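Local coordinates for putative invasin (Yersinia pseudotuberculosis IP 31758, PDB 5N40), which is a bacterial adhesin of the invasin type, built from immunoglobulin-like domains and a C-type lectin-like domain, that probably mediates attachment to host cells, at residues A[118-130]-A[182-195]. The protein carries 1 engineered substitution. Numbering follows the deposited sequence.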
loop_
_atom_site.group_PDB
_atom_site.type_symbol
_atom_site.label_atom_id
_atom_site.label_comp_id
_atom_site.label_asym_id
_atom_site.label_seq_id
_atom_site.Cartn_x
_atom_site.Cartn_y
_atom_site.Cartn_z
ATOM N N ASN A 118 11.538 1.056 7.332
ATOM C CA ASN A 118 12.213 2.299 6.989
ATOM C C ASN A 118 12.003 2.617 5.517
ATOM O O ASN A 118 11.928 1.718 4.675
ATOM C CB ASN A 118 13.717 2.213 7.268
ATOM C CG ASN A 118 14.026 1.804 8.690
ATOM O OD1 ASN A 118 13.397 2.279 9.636
ATOM N ND2 ASN A 118 14.998 0.903 8.851
ATOM N N ILE A 119 11.938 3.914 5.207
ATOM C CA ILE A 119 11.920 4.328 3.809
ATOM C C ILE A 119 13.098 3.685 3.095
ATOM O O ILE A 119 14.236 3.731 3.574
ATOM C CB ILE A 119 11.945 5.862 3.696
ATOM C CG1 ILE A 119 10.598 6.442 4.126
ATOM C CG2 ILE A 119 12.262 6.296 2.259
ATOM C CD1 ILE A 119 10.564 7.964 4.190
ATOM N N GLY A 120 12.820 3.077 1.939
ATOM C CA GLY A 120 13.778 2.287 1.201
ATOM C C GLY A 120 13.516 0.796 1.279
ATOM O O GLY A 120 13.907 0.058 0.367
ATOM N N GLN A 121 12.886 0.340 2.357
ATOM C CA GLN A 121 12.460 -1.042 2.486
ATOM C C GLN A 121 11.062 -1.199 1.891
ATOM O O GLN A 121 10.363 -0.222 1.623
ATOM C CB GLN A 121 12.466 -1.473 3.953
ATOM C CG GLN A 121 13.831 -1.478 4.610
ATOM C CD GLN A 121 13.763 -1.942 6.048
ATOM O OE1 GLN A 121 13.192 -1.267 6.908
ATOM N NE2 GLN A 121 14.339 -3.107 6.320
ATOM N N ALA A 122 10.663 -2.451 1.683
ATOM C CA ALA A 122 9.348 -2.784 1.150
ATOM C C ALA A 122 8.595 -3.649 2.147
ATOM O O ALA A 122 9.151 -4.611 2.687
ATOM C CB ALA A 122 9.457 -3.513 -0.192
ATOM N N ILE A 123 7.336 -3.303 2.379
ATOM C CA ILE A 123 6.439 -4.107 3.200
ATOM C C ILE A 123 5.678 -5.062 2.289
ATOM O O ILE A 123 5.163 -4.661 1.234
ATOM C CB ILE A 123 5.476 -3.214 4.001
ATOM C CG1 ILE A 123 6.230 -2.494 5.114
ATOM C CG2 ILE A 123 4.333 -4.039 4.615
ATOM C CD1 ILE A 123 5.424 -1.400 5.807
ATOM N N SER A 124 5.608 -6.326 2.693
ATOM C CA SER A 124 4.844 -7.331 1.966
ATOM C C SER A 124 3.423 -7.347 2.514
ATOM O O SER A 124 3.213 -7.641 3.694
ATOM C CB SER A 124 5.492 -8.707 2.102
ATOM O OG SER A 124 4.824 -9.662 1.291
ATOM N N LEU A 125 2.458 -7.021 1.664
ATOM C CA LEU A 125 1.058 -6.906 2.049
ATOM C C LEU A 125 0.281 -7.993 1.328
ATOM O O LEU A 125 0.332 -8.079 0.096
ATOM C CB LEU A 125 0.512 -5.517 1.699
ATOM C CG LEU A 125 -0.899 -5.122 2.151
ATOM C CD1 LEU A 125 -1.017 -3.609 2.157
ATOM C CD2 LEU A 125 -1.983 -5.727 1.273
ATOM N N THR A 126 -0.425 -8.828 2.094
ATOM C CA THR A 126 -1.222 -9.919 1.547
ATOM C C THR A 126 -2.698 -9.717 1.869
ATOM O O THR A 126 -3.068 -9.533 3.034
ATOM C CB THR A 126 -0.755 -11.270 2.100
ATOM O OG1 THR A 126 0.614 -11.492 1.739
ATOM C CG2 THR A 126 -1.613 -12.403 1.561
ATOM N N VAL A 127 -3.530 -9.763 0.834
ATOM C CA VAL A 127 -4.986 -9.801 0.968
ATOM C C VAL A 127 -5.435 -11.240 0.793
ATOM O O VAL A 127 -5.067 -11.890 -0.193
ATOM C CB VAL A 127 -5.674 -8.895 -0.074
ATOM C CG1 VAL A 127 -7.191 -8.873 0.159
ATOM C CG2 VAL A 127 -5.096 -7.490 -0.060
ATOM N N ILE A 128 -6.239 -11.737 1.732
ATOM C CA ILE A 128 -6.834 -13.064 1.637
ATOM C C ILE A 128 -8.340 -12.875 1.551
ATOM O O ILE A 128 -8.937 -12.236 2.427
ATOM C CB ILE A 128 -6.481 -13.955 2.836
ATOM C CG1 ILE A 128 -4.967 -14.015 3.040
ATOM C CG2 ILE A 128 -7.085 -15.357 2.642
ATOM C CD1 ILE A 128 -4.554 -14.719 4.311
ATOM N N ALA A 129 -8.946 -13.419 0.500
ATOM C CA ALA A 129 -10.386 -13.326 0.278
ATOM C C ALA A 129 -11.011 -14.699 0.474
ATOM O O ALA A 129 -10.523 -15.699 -0.072
ATOM C CB ALA A 129 -10.698 -12.795 -1.123
ATOM N N LYS A 130 -12.077 -14.742 1.262
ATOM C CA LYS A 130 -12.883 -15.937 1.434
ATOM C C LYS A 130 -14.337 -15.577 1.188
ATOM O O LYS A 130 -14.777 -14.462 1.493
ATOM C CB LYS A 130 -12.714 -16.526 2.833
ATOM C CG LYS A 130 -11.274 -16.948 3.123
ATOM C CD LYS A 130 -11.066 -17.314 4.567
ATOM C CE LYS A 130 -9.625 -17.741 4.818
ATOM N NZ LYS A 130 -9.414 -18.024 6.258
ATOM N N GLY A 182 -6.849 -17.715 -3.074
ATOM C CA GLY A 182 -7.551 -16.552 -2.579
ATOM C C GLY A 182 -6.659 -15.451 -2.053
ATOM O O GLY A 182 -7.140 -14.573 -1.329
ATOM N N GLN A 183 -5.375 -15.458 -2.406
ATOM C CA GLN A 183 -4.416 -14.500 -1.875
ATOM C C GLN A 183 -3.883 -13.580 -2.967
ATOM O O GLN A 183 -3.707 -13.985 -4.120
ATOM C CB GLN A 183 -3.246 -15.221 -1.196
ATOM C CG GLN A 183 -3.662 -16.148 -0.077
ATOM C CD GLN A 183 -2.469 -16.654 0.715
ATOM O OE1 GLN A 183 -1.341 -16.209 0.504
ATOM N NE2 GLN A 183 -2.713 -17.589 1.626
ATOM N N LEU A 184 -3.645 -12.330 -2.590
ATOM C CA LEU A 184 -2.959 -11.351 -3.429
ATOM C C LEU A 184 -1.877 -10.710 -2.577
ATOM O O LEU A 184 -2.189 -10.079 -1.563
ATOM C CB LEU A 184 -3.934 -10.291 -3.952
ATOM C CG LEU A 184 -3.321 -9.045 -4.597
ATOM C CD1 LEU A 184 -2.519 -9.421 -5.824
ATOM C CD2 LEU A 184 -4.402 -8.028 -4.944
ATOM N N THR A 185 -0.617 -10.863 -2.982
ATOM C CA THR A 185 0.505 -10.276 -2.253
ATOM C C THR A 185 1.187 -9.232 -3.125
ATOM O O THR A 185 1.501 -9.492 -4.294
ATOM C CB THR A 185 1.511 -11.341 -1.808
ATOM O OG1 THR A 185 0.887 -12.233 -0.872
ATOM C CG2 THR A 185 2.721 -10.702 -1.128
ATOM N N VAL A 186 1.422 -8.050 -2.547
ATOM C CA VAL A 186 2.017 -6.932 -3.263
ATOM C C VAL A 186 3.132 -6.332 -2.415
ATOM O O VAL A 186 3.195 -6.518 -1.196
ATOM C CB VAL A 186 0.975 -5.850 -3.622
ATOM C CG1 VAL A 186 -0.131 -6.448 -4.484
ATOM C CG2 VAL A 186 0.389 -5.215 -2.367
ATOM N N SER A 187 4.010 -5.597 -3.091
ATOM C CA SER A 187 5.149 -4.938 -2.469
ATOM C C SER A 187 4.844 -3.454 -2.307
ATOM O O SER A 187 4.568 -2.761 -3.295
ATOM C CB SER A 187 6.405 -5.144 -3.311
ATOM O OG SER A 187 7.529 -4.577 -2.674
ATOM N N VAL A 188 4.900 -2.972 -1.066
ATOM C CA VAL A 188 4.550 -1.595 -0.724
ATOM C C VAL A 188 5.818 -0.839 -0.351
ATOM O O VAL A 188 6.597 -1.303 0.489
ATOM C CB VAL A 188 3.544 -1.540 0.435
ATOM C CG1 VAL A 188 3.075 -0.106 0.659
ATOM C CG2 VAL A 188 2.364 -2.460 0.162
ATOM N N THR A 189 5.994 0.349 -0.936
ATOM C CA THR A 189 7.130 1.219 -0.649
ATOM C C THR A 189 6.648 2.659 -0.517
ATOM O O THR A 189 5.562 3.018 -0.976
ATOM C CB THR A 189 8.211 1.145 -1.739
ATOM O OG1 THR A 189 7.624 1.436 -3.013
ATOM C CG2 THR A 189 8.877 -0.228 -1.771
ATOM N N ASP A 190 7.489 3.495 0.090
ATOM C CA ASP A 190 7.162 4.904 0.330
ATOM C C ASP A 190 8.395 5.754 0.040
ATOM O O ASP A 190 8.888 6.483 0.904
ATOM C CB ASP A 190 6.663 5.100 1.762
ATOM C CG ASP A 190 5.909 6.406 1.961
ATOM O OD1 ASP A 190 5.693 7.148 0.973
ATOM O OD2 ASP A 190 5.549 6.707 3.124
ATOM N N PRO A 191 8.910 5.693 -1.193
ATOM C CA PRO A 191 10.176 6.391 -1.497
ATOM C C PRO A 191 10.118 7.899 -1.303
ATOM O O PRO A 191 11.164 8.519 -1.064
ATOM C CB PRO A 191 10.435 6.020 -2.964
ATOM C CG PRO A 191 9.106 5.633 -3.513
ATOM C CD PRO A 191 8.367 5.000 -2.375
ATOM N N ASN A 192 8.939 8.514 -1.390
ATOM C CA ASN A 192 8.783 9.947 -1.184
ATOM C C ASN A 192 8.088 10.264 0.136
ATOM O O ASN A 192 7.529 11.353 0.296
ATOM C CB ASN A 192 8.019 10.561 -2.357
ATOM C CG ASN A 192 8.735 10.352 -3.680
ATOM O OD1 ASN A 192 9.850 10.832 -3.871
ATOM N ND2 ASN A 192 8.101 9.626 -4.593
ATOM N N GLY A 193 8.123 9.338 1.092
ATOM C CA GLY A 193 7.492 9.580 2.372
ATOM C C GLY A 193 8.278 10.549 3.236
ATOM O O GLY A 193 9.480 10.750 3.066
ATOM N N ILE A 194 7.575 11.175 4.183
ATOM C CA ILE A 194 8.220 12.066 5.138
ATOM C C ILE A 194 8.100 11.549 6.575
ATOM O O ILE A 194 8.352 12.287 7.517
ATOM C CB ILE A 194 7.689 13.509 5.004
ATOM C CG1 ILE A 194 6.204 13.619 5.376
ATOM C CG2 ILE A 194 7.930 14.005 3.576
ATOM C CD1 ILE A 194 5.688 15.056 5.386
ATOM N N GLY A 195 7.737 10.276 6.751
ATOM C CA GLY A 195 7.671 9.668 8.070
ATOM C C GLY A 195 6.259 9.529 8.601
ATOM O O GLY A 195 5.944 10.006 9.698
HETATM O O HOH W 1 10.102 2.443 0.974
#
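Ile119 reaches across to the type I turn at Asp190–Gly193, its CD1 pressed 3.2 Å from Gly193 O, at the end of an antiparallel strand pair of the central immunoglobulin-like β-sandwich where 118-130 leads into its strand and 182-195 leaves its own. With CG1 beside the backbone N, the chain runs out so that CG1 and CG2 both lie against Asp190 O. The type II turn Asn118–Gln121, to which Ile119 belongs, is joined to the second segment by a water that accepts from Gly120 N and Asp190 N and donates to Gln121 O. Ala122 CB then meets Ser187 OG at 3.3 Å and also touches the methyl of Thr189.

From Ile123 onward the strands form a regular ladder. Ile123 and Val188 are a hydrogen-bonded pair, joined by two backbone bonds, with side chains facing the sandwich interior. On the other, more polar and solvent-accessible face, Ser124 OG contacts the methyl of Thr185 at 3.4 Å. Leu125, doubly bonded to Val186, points its N almost straight at Val186 O (N-H...O 179°); inside, its CB packs against Val188 CG2 at 3.9 Å. At the non-hydrogen-bonded pair Thr126/Thr185 the CA atoms lie 4.2 Å apart. Both threonines hold OG1 anti to the carbonyl carbon (chi1 -61° and -64°), which brings Thr126 OG1 and Thr185 OG1 into a 2.7 Å hydrogen bond. Val127 and Leu184 form the next doubly bonded pair; Phe145 and Met143 of strand 142-151 in the opposing sheet cover Leu125, Val127 and Leu184. Ile128 lies alongside Gln183, CG1 against CG, and the ladder closes with Ala129 N donating to Gly182 O at 2.8 Å.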